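Putative iron-regulated protein A (Parabacteroides distasonis ATCC 8503, PDB 4ECG) is of unknown function but binds calcium ions and belongs to the imelysin-like, iron-regulated family; it may be a metalloendopeptidase. Local coordinates at residues W88-A93 and Y288-V293; D109-D114 and A275-Y280; Y280-L285 and G345-N350. All coordinates share one frame; numbering follows the deposited sequence.

Contact 1 of 3, residues W88-A93 and Y288-V293; sequences WEQSEA and YKNNIV. With CA (calcium ion), chain F.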
loop_
_atom_site.group_PDB
_atom_site.type_symbol
_atom_site.label_atom_id
_atom_site.label_comp_id
_atom_site.label_asym_id
_atom_site.label_seq_id
_atom_site.Cartn_x
_atom_site.Cartn_y
_atom_site.Cartn_z
ATOM N N TRP A 88 0.674 -6.344 -0.089
ATOM C CA TRP A 88 -0.349 -5.343 -0.159
ATOM C C TRP A 88 0.299 -3.967 -0.176
ATOM O O TRP A 88 -0.094 -3.115 -0.953
ATOM C CB TRP A 88 -1.330 -5.465 1.006
ATOM C CG TRP A 88 -2.210 -4.256 1.179
ATOM C CD1 TRP A 88 -2.210 -3.392 2.237
ATOM C CD2 TRP A 88 -3.225 -3.735 0.268
ATOM N NE1 TRP A 88 -3.114 -2.414 2.059
ATOM C CE2 TRP A 88 -3.762 -2.561 0.898
ATOM C CE3 TRP A 88 -3.717 -4.121 -0.953
ATOM C CZ2 TRP A 88 -4.731 -1.782 0.313
ATOM C CZ3 TRP A 88 -4.710 -3.336 -1.550
ATOM C CH2 TRP A 88 -5.196 -2.191 -0.932
ATOM N N GLU A 89 1.277 -3.723 0.676
ATOM C CA GLU A 89 1.864 -2.400 0.715
ATOM C C GLU A 89 2.776 -2.193 -0.506
ATOM O O GLU A 89 2.926 -1.073 -0.977
ATOM C CB GLU A 89 2.647 -2.185 2.010
ATOM C CG GLU A 89 1.842 -2.060 3.264
ATOM C CD GLU A 89 0.901 -0.871 3.272
ATOM O OE1 GLU A 89 1.330 0.286 3.354
ATOM O OE2 GLU A 89 -0.300 -1.101 3.223
ATOM N N GLN A 90 3.363 -3.284 -1.007
ATOM C CA GLN A 90 4.115 -3.284 -2.254
ATOM C C GLN A 90 3.226 -3.087 -3.475
ATOM O O GLN A 90 3.721 -3.083 -4.610
ATOM C CB GLN A 90 4.992 -4.545 -2.382
ATOM C CG GLN A 90 6.127 -4.530 -1.359
ATOM C CD GLN A 90 7.195 -5.582 -1.569
ATOM O OE1 GLN A 90 7.061 -6.466 -2.377
ATOM N NE2 GLN A 90 8.251 -5.484 -0.802
ATOM N N SER A 91 1.927 -2.841 -3.258
ATOM C CA SER A 91 1.004 -2.677 -4.377
ATOM C C SER A 91 0.384 -1.310 -4.428
ATOM O O SER A 91 -0.454 -1.048 -5.293
ATOM C CB SER A 91 -0.096 -3.737 -4.321
ATOM O OG SER A 91 -1.120 -3.355 -3.441
ATOM N N GLU A 92 0.812 -0.420 -3.543
ATOM C CA GLU A 92 0.201 0.898 -3.458
ATOM C C GLU A 92 0.631 1.853 -4.564
ATOM O O GLU A 92 0.038 2.948 -4.676
ATOM C CB GLU A 92 0.354 1.522 -2.068
ATOM C CG GLU A 92 -0.552 0.836 -1.027
ATOM C CD GLU A 92 -0.833 1.646 0.247
ATOM O OE1 GLU A 92 -0.887 2.898 0.190
ATOM O OE2 GLU A 92 -1.047 0.994 1.307
ATOM N N ALA A 93 1.607 1.456 -5.393
ATOM C CA ALA A 93 1.962 2.278 -6.576
ATOM C C ALA A 93 0.962 2.041 -7.704
ATOM O O ALA A 93 0.984 2.762 -8.702
ATOM C CB ALA A 93 3.389 2.004 -7.063
ATOM N N TYR A 288 6.007 1.791 5.029
ATOM C CA TYR A 288 6.393 2.932 4.214
ATOM C C TYR A 288 7.474 2.570 3.204
ATOM O O TYR A 288 7.388 2.956 2.041
ATOM C CB TYR A 288 6.824 4.134 5.037
ATOM C CG TYR A 288 5.929 4.551 6.208
ATOM C CD1 TYR A 288 4.569 4.369 6.195
ATOM C CD2 TYR A 288 6.483 5.154 7.311
ATOM C CE1 TYR A 288 3.767 4.758 7.267
ATOM C CE2 TYR A 288 5.695 5.561 8.379
ATOM C CZ TYR A 288 4.342 5.331 8.360
ATOM O OH TYR A 288 3.609 5.676 9.460
ATOM N N LYS A 289 8.487 1.836 3.656
ATOM C CA LYS A 289 9.484 1.247 2.789
ATOM C C LYS A 289 8.824 0.409 1.702
ATOM O O LYS A 289 9.223 0.490 0.517
ATOM C CB LYS A 289 10.496 0.372 3.601
ATOM C CG LYS A 289 11.496 -0.422 2.768
ATOM C CD LYS A 289 11.947 -1.712 3.456
ATOM C CE LYS A 289 10.981 -2.854 3.190
ATOM N NZ LYS A 289 11.297 -4.039 4.016
ATOM N N ASN A 290 7.839 -0.419 2.082
ATOM C CA ASN A 290 7.239 -1.293 1.057
ATOM C C ASN A 290 6.459 -0.477 0.008
ATOM O O ASN A 290 6.503 -0.809 -1.177
ATOM C CB ASN A 290 6.410 -2.411 1.672
ATOM C CG ASN A 290 7.278 -3.555 2.191
ATOM O OD1 ASN A 290 8.225 -4.000 1.504
ATOM N ND2 ASN A 290 6.907 -4.099 3.368
ATOM N N ASN A 291 5.784 0.585 0.441
ATOM C CA ASN A 291 5.183 1.508 -0.495
ATOM C C ASN A 291 6.168 2.102 -1.537
ATOM O O ASN A 291 5.807 2.347 -2.696
ATOM C CB ASN A 291 4.592 2.688 0.238
ATOM C CG ASN A 291 3.433 2.340 1.148
ATOM O OD1 ASN A 291 3.194 3.061 2.127
ATOM N ND2 ASN A 291 2.697 1.263 0.835
ATOM N N ILE A 292 7.409 2.346 -1.142
ATOM C CA ILE A 292 8.368 2.865 -2.115
ATOM C C ILE A 292 8.926 1.693 -2.921
ATOM O O ILE A 292 9.187 1.847 -4.079
ATOM C CB ILE A 292 9.453 3.688 -1.434
ATOM C CG1 ILE A 292 8.808 4.798 -0.597
ATOM C CG2 ILE A 292 10.429 4.227 -2.462
ATOM C CD1 ILE A 292 7.869 5.768 -1.341
ATOM N N VAL A 293 9.015 0.495 -2.350
ATOM C CA VAL A 293 9.416 -0.701 -3.136
ATOM C C VAL A 293 8.393 -0.895 -4.269
ATOM O O VAL A 293 8.743 -1.245 -5.364
ATOM C CB VAL A 293 9.675 -1.989 -2.272
ATOM C CG1 VAL A 293 9.984 -3.214 -3.121
ATOM C CG2 VAL A 293 10.879 -1.812 -1.402
HETATM CA CA CA F . -2.154 1.640 3.738
#

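Contact 2 of 3, residues D109-D114 and A275-Y280; sequences DSWPLD and AVESWY. With CA (calcium ion), chain F; CA (calcium ion), chain K.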
loop_
_atom_site.group_PDB
_atom_site.type_symbol
_atom_site.label_atom_id
_atom_site.label_comp_id
_atom_site.label_asym_id
_atom_site.label_seq_id
_atom_site.Cartn_x
_atom_site.Cartn_y
_atom_site.Cartn_z
ATOM N N ASP A 109 -8.332 -1.650 4.395
ATOM C CA ASP A 109 -7.223 -0.986 5.063
ATOM C C ASP A 109 -7.542 0.435 5.504
ATOM O O ASP A 109 -6.705 1.331 5.399
ATOM C CB ASP A 109 -5.999 -1.032 4.127
ATOM C CG ASP A 109 -4.632 -0.826 4.853
ATOM O OD1 ASP A 109 -4.470 -1.167 6.053
ATOM O OD2 ASP A 109 -3.686 -0.350 4.157
ATOM N N SER A 110 -8.718 0.624 6.091
ATOM C CA SER A 110 -9.050 1.934 6.616
ATOM C C SER A 110 -8.255 2.275 7.879
ATOM O O SER A 110 -8.039 1.431 8.765
ATOM C CB SER A 110 -10.567 2.069 6.859
ATOM O OG SER A 110 -11.294 1.943 5.642
ATOM N N TRP A 111 -7.845 3.538 7.945
ATOM C CA TRP A 111 -7.220 4.136 9.112
ATOM C C TRP A 111 -7.592 5.613 9.184
ATOM O O TRP A 111 -7.669 6.306 8.143
ATOM C CB TRP A 111 -5.701 3.982 8.993
ATOM C CG TRP A 111 -4.969 4.447 10.211
ATOM C CD1 TRP A 111 -4.285 5.639 10.388
ATOM C CD2 TRP A 111 -4.872 3.761 11.500
ATOM N NE1 TRP A 111 -3.803 5.744 11.673
ATOM C CE2 TRP A 111 -4.128 4.653 12.387
ATOM C CE3 TRP A 111 -5.385 2.582 12.012
ATOM C CZ2 TRP A 111 -3.872 4.322 13.701
ATOM C CZ3 TRP A 111 -5.117 2.248 13.333
ATOM C CH2 TRP A 111 -4.368 3.092 14.157
ATOM N N PRO A 112 -7.876 6.123 10.398
ATOM C CA PRO A 112 -8.018 5.395 11.675
ATOM C C PRO A 112 -9.349 4.636 11.786
ATOM O O PRO A 112 -10.184 4.688 10.876
ATOM C CB PRO A 112 -7.969 6.516 12.732
ATOM C CG PRO A 112 -8.520 7.687 12.014
ATOM C CD PRO A 112 -8.095 7.565 10.574
ATOM N N LEU A 113 -9.522 3.967 12.918
ATOM C CA LEU A 113 -10.645 3.123 13.161
ATOM C C LEU A 113 -11.666 3.849 14.026
ATOM O O LEU A 113 -11.334 4.736 14.787
ATOM C CB LEU A 113 -10.196 1.816 13.863
ATOM C CG LEU A 113 -9.191 0.937 13.126
ATOM C CD1 LEU A 113 -8.673 -0.152 14.098
ATOM C CD2 LEU A 113 -9.770 0.344 11.832
ATOM N N ASP A 114 -12.921 3.417 13.918
ATOM C CA ASP A 114 -13.936 3.816 14.832
ATOM C C ASP A 114 -13.909 2.905 16.063
ATOM O O ASP A 114 -14.666 1.917 16.178
ATOM C CB ASP A 114 -15.285 3.789 14.133
ATOM C CG ASP A 114 -16.468 4.084 15.087
ATOM O OD1 ASP A 114 -16.226 4.509 16.229
ATOM O OD2 ASP A 114 -17.627 3.889 14.674
ATOM N N ALA A 275 -2.100 8.900 15.399
ATOM C CA ALA A 275 -2.187 9.063 13.935
ATOM C C ALA A 275 -1.267 8.102 13.179
ATOM O O ALA A 275 -1.377 8.002 11.965
ATOM C CB ALA A 275 -1.930 10.506 13.494
ATOM N N VAL A 276 -0.355 7.411 13.859
ATOM C CA VAL A 276 0.619 6.513 13.147
ATOM C C VAL A 276 -0.035 5.219 12.705
ATOM O O VAL A 276 -0.366 4.386 13.523
ATOM C CB VAL A 276 1.864 6.150 14.023
ATOM C CG1 VAL A 276 2.784 5.111 13.316
ATOM C CG2 VAL A 276 2.602 7.410 14.458
ATOM N N GLU A 277 -0.247 5.049 11.410
ATOM C CA GLU A 277 -0.768 3.803 10.891
ATOM C C GLU A 277 0.166 2.598 11.199
ATOM O O GLU A 277 1.337 2.652 10.874
ATOM C CB GLU A 277 -0.963 3.949 9.373
ATOM C CG GLU A 277 -1.860 2.871 8.768
ATOM C CD GLU A 277 -2.289 3.134 7.309
ATOM O OE1 GLU A 277 -2.180 4.295 6.835
ATOM O OE2 GLU A 277 -2.748 2.154 6.644
ATOM N N SER A 278 -0.385 1.520 11.776
ATOM C CA SER A 278 0.325 0.277 12.150
ATOM C C SER A 278 1.194 0.470 13.395
ATOM O O SER A 278 2.089 -0.286 13.645
ATOM C CB SER A 278 1.191 -0.279 11.033
ATOM O OG SER A 278 0.396 -0.577 9.922
ATOM N N TRP A 279 0.874 1.433 14.233
ATOM C CA TRP A 279 1.465 1.442 15.535
ATOM C C TRP A 279 1.085 0.303 16.437
ATOM O O TRP A 279 1.832 -0.017 17.367
ATOM C CB TRP A 279 1.218 2.790 16.211
ATOM C CG TRP A 279 -0.065 2.977 16.967
ATOM C CD1 TRP A 279 -1.238 3.550 16.506
ATOM C CD2 TRP A 279 -0.313 2.693 18.383
ATOM N NE1 TRP A 279 -2.188 3.592 17.491
ATOM C CE2 TRP A 279 -1.686 3.141 18.652
ATOM C CE3 TRP A 279 0.424 2.136 19.399
ATOM C CZ2 TRP A 279 -2.263 3.040 19.892
ATOM C CZ3 TRP A 279 -0.165 2.035 20.654
ATOM C CH2 TRP A 279 -1.496 2.464 20.885
ATOM N N TYR A 280 -0.050 -0.336 16.226
ATOM C CA TYR A 280 -0.385 -1.465 17.116
ATOM C C TYR A 280 0.696 -2.544 17.064
ATOM O O TYR A 280 1.100 -3.093 18.097
ATOM C CB TYR A 280 -1.768 -2.078 16.786
ATOM C CG TYR A 280 -2.927 -1.099 16.810
ATOM C CD1 TYR A 280 -3.004 -0.067 17.767
ATOM C CD2 TYR A 280 -3.960 -1.202 15.898
ATOM C CE1 TYR A 280 -4.089 0.811 17.793
ATOM C CE2 TYR A 280 -5.011 -0.311 15.907
ATOM C CZ TYR A 280 -5.092 0.686 16.849
ATOM O OH TYR A 280 -6.174 1.589 16.826
HETATM CA CA CA F . -2.154 1.640 3.738
HETATM CA CA CA K . -7.658 7.718 6.287
HETATM O O HOH W 1 -4.899 3.298 5.213
HETATM O O HOH W 2 -9.400 6.075 6.176
HETATM O O HOH W 3 -7.584 3.759 15.244
HETATM O O HOH W 4 -6.844 9.471 7.791
HETATM O O HOH W 5 -6.354 5.754 5.609
#

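Contact 3 of 3, residues Y280-L285 and G345-N350; sequences YSWNSL and GYPFRN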
loop_
_atom_site.group_PDB
_atom_site.type_symbol
_atom_site.label_atom_id
_atom_site.label_comp_id
_atom_site.label_asym_id
_atom_site.label_seq_id
_atom_site.Cartn_x
_atom_site.Cartn_y
_atom_site.Cartn_z
ATOM N N TYR A 280 -0.050 -0.336 16.226
ATOM C CA TYR A 280 -0.385 -1.465 17.116
ATOM C C TYR A 280 0.696 -2.544 17.064
ATOM O O TYR A 280 1.100 -3.093 18.097
ATOM C CB TYR A 280 -1.768 -2.078 16.786
ATOM C CG TYR A 280 -2.927 -1.099 16.810
ATOM C CD1 TYR A 280 -3.004 -0.067 17.767
ATOM C CD2 TYR A 280 -3.960 -1.202 15.898
ATOM C CE1 TYR A 280 -4.089 0.811 17.793
ATOM C CE2 TYR A 280 -5.011 -0.311 15.907
ATOM C CZ TYR A 280 -5.092 0.686 16.849
ATOM O OH TYR A 280 -6.174 1.589 16.826
ATOM N N SER A 281 1.192 -2.810 15.856
ATOM C CA SER A 281 2.105 -3.889 15.611
ATOM C C SER A 281 3.522 -3.406 15.332
ATOM O O SER A 281 4.429 -4.250 15.144
ATOM C CB SER A 281 1.622 -4.716 14.410
ATOM O OG SER A 281 1.635 -3.949 13.235
ATOM N N TRP A 282 3.720 -2.092 15.301
ATOM C CA TRP A 282 5.027 -1.503 14.899
ATOM C C TRP A 282 5.404 -1.949 13.497
ATOM O O TRP A 282 6.472 -2.482 13.287
ATOM C CB TRP A 282 6.161 -1.888 15.873
ATOM C CG TRP A 282 6.024 -1.401 17.305
ATOM C CD1 TRP A 282 4.914 -0.821 17.912
ATOM C CD2 TRP A 282 7.039 -1.471 18.393
ATOM N NE1 TRP A 282 5.168 -0.538 19.225
ATOM C CE2 TRP A 282 6.413 -0.886 19.571
ATOM C CE3 TRP A 282 8.333 -1.963 18.493
ATOM C CZ2 TRP A 282 7.075 -0.789 20.789
ATOM C CZ3 TRP A 282 9.003 -1.878 19.722
ATOM C CH2 TRP A 282 8.391 -1.306 20.846
ATOM N N ASN A 283 4.509 -1.782 12.529
ATOM C CA ASN A 283 4.789 -2.191 11.172
ATOM C C ASN A 283 4.909 -0.970 10.297
ATOM O O ASN A 283 4.945 -1.094 9.095
ATOM C CB ASN A 283 3.698 -3.155 10.638
ATOM C CG ASN A 283 4.247 -4.287 9.740
ATOM O OD1 ASN A 283 4.882 -5.264 10.206
ATOM N ND2 ASN A 283 3.902 -4.211 8.460
ATOM N N SER A 284 5.023 0.204 10.883
ATOM C CA SER A 284 4.824 1.421 10.098
ATOM C C SER A 284 5.953 1.646 9.097
ATOM O O SER A 284 5.706 1.826 7.878
ATOM C CB SER A 284 4.672 2.614 11.018
ATOM O OG SER A 284 3.895 2.221 12.148
ATOM N N LEU A 285 7.178 1.622 9.607
ATOM C CA LEU A 285 8.363 1.788 8.746
ATOM C C LEU A 285 8.482 0.701 7.692
ATOM O O LEU A 285 8.856 1.003 6.578
ATOM C CB LEU A 285 9.661 1.896 9.560
ATOM C CG LEU A 285 9.729 3.143 10.469
ATOM C CD1 LEU A 285 10.941 3.081 11.387
ATOM C CD2 LEU A 285 9.668 4.439 9.650
ATOM N N GLY A 345 14.227 6.148 13.154
ATOM C CA GLY A 345 14.292 5.339 14.347
ATOM C C GLY A 345 13.082 4.443 14.510
ATOM O O GLY A 345 11.976 4.875 14.372
ATOM N N TYR A 346 13.326 3.191 14.871
ATOM C CA TYR A 346 12.307 2.169 14.995
ATOM C C TYR A 346 11.968 1.922 16.435
ATOM O O TYR A 346 12.865 1.865 17.292
ATOM C CB TYR A 346 12.822 0.850 14.392
ATOM C CG TYR A 346 11.935 -0.358 14.673
ATOM C CD1 TYR A 346 10.896 -0.691 13.824
ATOM C CD2 TYR A 346 12.138 -1.152 15.805
ATOM C CE1 TYR A 346 10.103 -1.810 14.083
ATOM C CE2 TYR A 346 11.344 -2.261 16.069
ATOM C CZ TYR A 346 10.338 -2.576 15.206
ATOM O OH TYR A 346 9.583 -3.655 15.438
ATOM N N PRO A 347 10.681 1.730 16.727
ATOM C CA PRO A 347 9.557 1.850 15.817
ATOM C C PRO A 347 9.229 3.331 15.653
ATOM O O PRO A 347 9.580 4.111 16.525
ATOM C CB PRO A 347 8.455 1.151 16.582
ATOM C CG PRO A 347 8.721 1.539 18.016
ATOM C CD PRO A 347 10.232 1.572 18.123
ATOM N N PHE A 348 8.533 3.707 14.581
ATOM C CA PHE A 348 8.154 5.142 14.292
ATOM C C PHE A 348 7.323 5.720 15.405
ATOM O O PHE A 348 7.481 6.868 15.771
ATOM C CB PHE A 348 7.310 5.184 13.037
ATOM C CG PHE A 348 7.042 6.568 12.470
ATOM C CD1 PHE A 348 8.019 7.561 12.460
ATOM C CD2 PHE A 348 5.828 6.832 11.863
ATOM C CE1 PHE A 348 7.766 8.781 11.880
ATOM C CE2 PHE A 348 5.560 8.052 11.279
ATOM C CZ PHE A 348 6.533 9.026 11.285
ATOM N N ARG A 349 6.416 4.936 15.957
ATOM C CA ARG A 349 5.635 5.476 17.095
ATOM C C ARG A 349 6.393 5.953 18.303
ATOM O O ARG A 349 5.791 6.662 19.107
ATOM C CB ARG A 349 4.488 4.545 17.529
ATOM C CG ARG A 349 4.897 3.190 18.049
ATOM C CD ARG A 349 5.279 3.202 19.486
ATOM N NE ARG A 349 4.164 3.008 20.368
ATOM C CZ ARG A 349 3.724 3.892 21.260
ATOM N NH1 ARG A 349 4.232 5.111 21.356
ATOM N NH2 ARG A 349 2.762 3.523 22.088
ATOM N N ASN A 350 7.656 5.548 18.478
ATOM C CA ASN A 350 8.484 6.069 19.567
ATOM C C ASN A 350 9.538 7.023 19.120
ATOM O O ASN A 350 10.374 7.435 19.899
ATOM C CB ASN A 350 9.144 4.912 20.344
ATOM C CG ASN A 350 8.170 4.187 21.233
ATOM O OD1 ASN A 350 7.208 4.767 21.712
ATOM N ND2 ASN A 350 8.395 2.914 21.442
HETATM O O HOH W 6 5.264 2.561 14.553
#

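Contact 1 of 3, residues W88-A93 and Y288-V293
Asn291 and Glu89 carry the polar centre of this contact through one amide nitrogen. Asn291 ND2 donates to the backbone oxygen Glu89 O at 3.0 Å, which lies close to the amide plane. Its other N-H goes to the carboxylate oxygen Glu89 OE1, also 3.0 Å from ND2, and meets it from above the carboxylate plane. The glutamate chain bends at its second torsion (chi2 -62°), which folds the carboxylate back alongside the asparagine; the carboxylate and amide planes are turned 56° from each other. Asparagine suits the place because its other end, OD1, accepts from Lys250 NZ of helix 239-259. An alanine here would probably leave Glu89 O and OE1 without their shared donor, Lys250 without this acceptor, and the Glu89 carboxylate freer to turn.

A second amide pair lies further along. Gln90 NE2 donates to Asn290 OD1 at 2.7 Å, approaching from above the plane of that carbonyl, and Gln90 OE1 is taken by Arg303.

Helix 71-89 ends here, and a type I turn from Glu89 to Glu92 lays the residues that follow it, with Glu89, against helix 284-300, a junction inside the largely helical imelysin fold. The same turn brings both glutamates near a calcium ion. Glu92 OE2 binds it at 2.7 Å, with Asp109 as its companion ligand. Glu89 can also bind at this site, yet here its OE2 stays 3.3 Å from the ion, too long for a bond. The metal would be expected to ease the repulsion between Glu89 OE2 and Glu92 OE2, two acceptors 2.9 Å apart.

Van der Waals packing is modest. Glu89 CB rests on Asn290 CB at 3.8 Å, while Val293 CG1 lies alongside the end of Gln90, 3.7 Å from its NE2.

Contact 2 of 3, residues D109-D114 and A275-Y280
Trp111 reaches across to Glu277, CG anti to the backbone N (chi1 -174°), and the side chains run antiparallel. Trp111 CB lies 3.9 Å from Glu277 CD. Over one indole face sits Glu277 CA, in a CH-pi contact 3.8 Å from the five-membered ring centroid; Pro112 lies against the opposite face. At the edge, Trp111 NE1 makes a weak hydrogen bond of 3.3 Å to Ala275 O. Trp111 CZ2 meets Trp279 CD1 rim to rim at 3.9 Å, and at the tip Trp111 CZ3 comes 3.6 Å from Tyr280 CE2, the edge of Trp111 toward the face of Tyr280 in an offset pair, planes at 72°. Tryptophan suits the spot, being long and flat enough to lie on Glu277 and still reach Trp279 and Tyr280. Trp111 O binds a second calcium ion at 2.3 Å. Asp109 OD2 binds the first calcium ion and accepts from Trp88 NE1; Glu277 belongs to the same site but is unbound here, and a water joins its OE2 to Asp109 O. The loop between helices 104-109 and 115-124 thus meets the one leading into helix 284-300, beside helix 147-155, whose His149, in the family's GxHxxE signature, bonds Glu277 OE2 and meets Trp111 edge-to-face.

Contact 3 of 3, residues Y280-L285 and G345-N350
Trp282 lies over Pro347, the two side chains running alongside in the same sense. Pro347 CG stands over the centre of the six-membered ring, 3.5 Å from its centroid, in a CH-pi contact to which the saturated proline ring is well suited. A left-handed backbone conformation at Trp282 probably helps to present the indole on this side. The peptide bond between Tyr346 and Pro347 is cis, which folds the two residues together: Pro347 CB rests over the tyrosine ring, and both can serve the same indole. Tyr346 receives the edge of Trp282 on its face in an offset edge-to-face pair with planes at 81°, and its OH lies at the indole edge, 3.7 Å from Trp282 CE3.

Arg349 takes a curled course. Its CG sits between the backbone N and the carbonyl carbon (chi1 63°), and further bends at chi2 and chi3 curl the chain past the indole nitrogen, with Arg349 CD 3.8 Å from Trp282 NE1. Both Arg349 NE and Trp282 NE1 are held by Asp158 OD1, which fixes the indole edge; Ala265 O takes Arg349 NH1.

Leu285 packs through CD1, 3.6 Å from Gly345 O, and through CG, 4.1 Å from Phe348 CB. With CG anti to its backbone N (chi1 -170°), Phe348 carries its ring away. A water donates to Ser284 OG at 2.8 Å and accepts from Arg349 N, while Ser284 OG is also bonded to Glu277 O.

The start of helix 284-300 is thereby joined to the loop between helices 324-343 and 355-377, with Phe348 set against helix 239-259.

How the contacts relate
Contact 1 is the buried one, near the middle of the chain, whereas contacts 2 and 3 lie further out and are only partly buried. Chemistry follows place: hydrogen bonds of side-chain amides, with carboxylates, predominate in contact 1, an aromatic cluster beside two calcium ions in contact 2, and tryptophan, proline and leucine packing in contact 3, which has no direct hydrogen bond across it. Contacts 1 and 2 share the first calcium ion, one supplying Glu92 and the other Asp109. Contacts 1 and 3 both use helix 284-300, and Tyr288 OH touches Phe348 CD2. Tyr280 belongs to both contact 2 and contact 3, on the chain that leads into that helix.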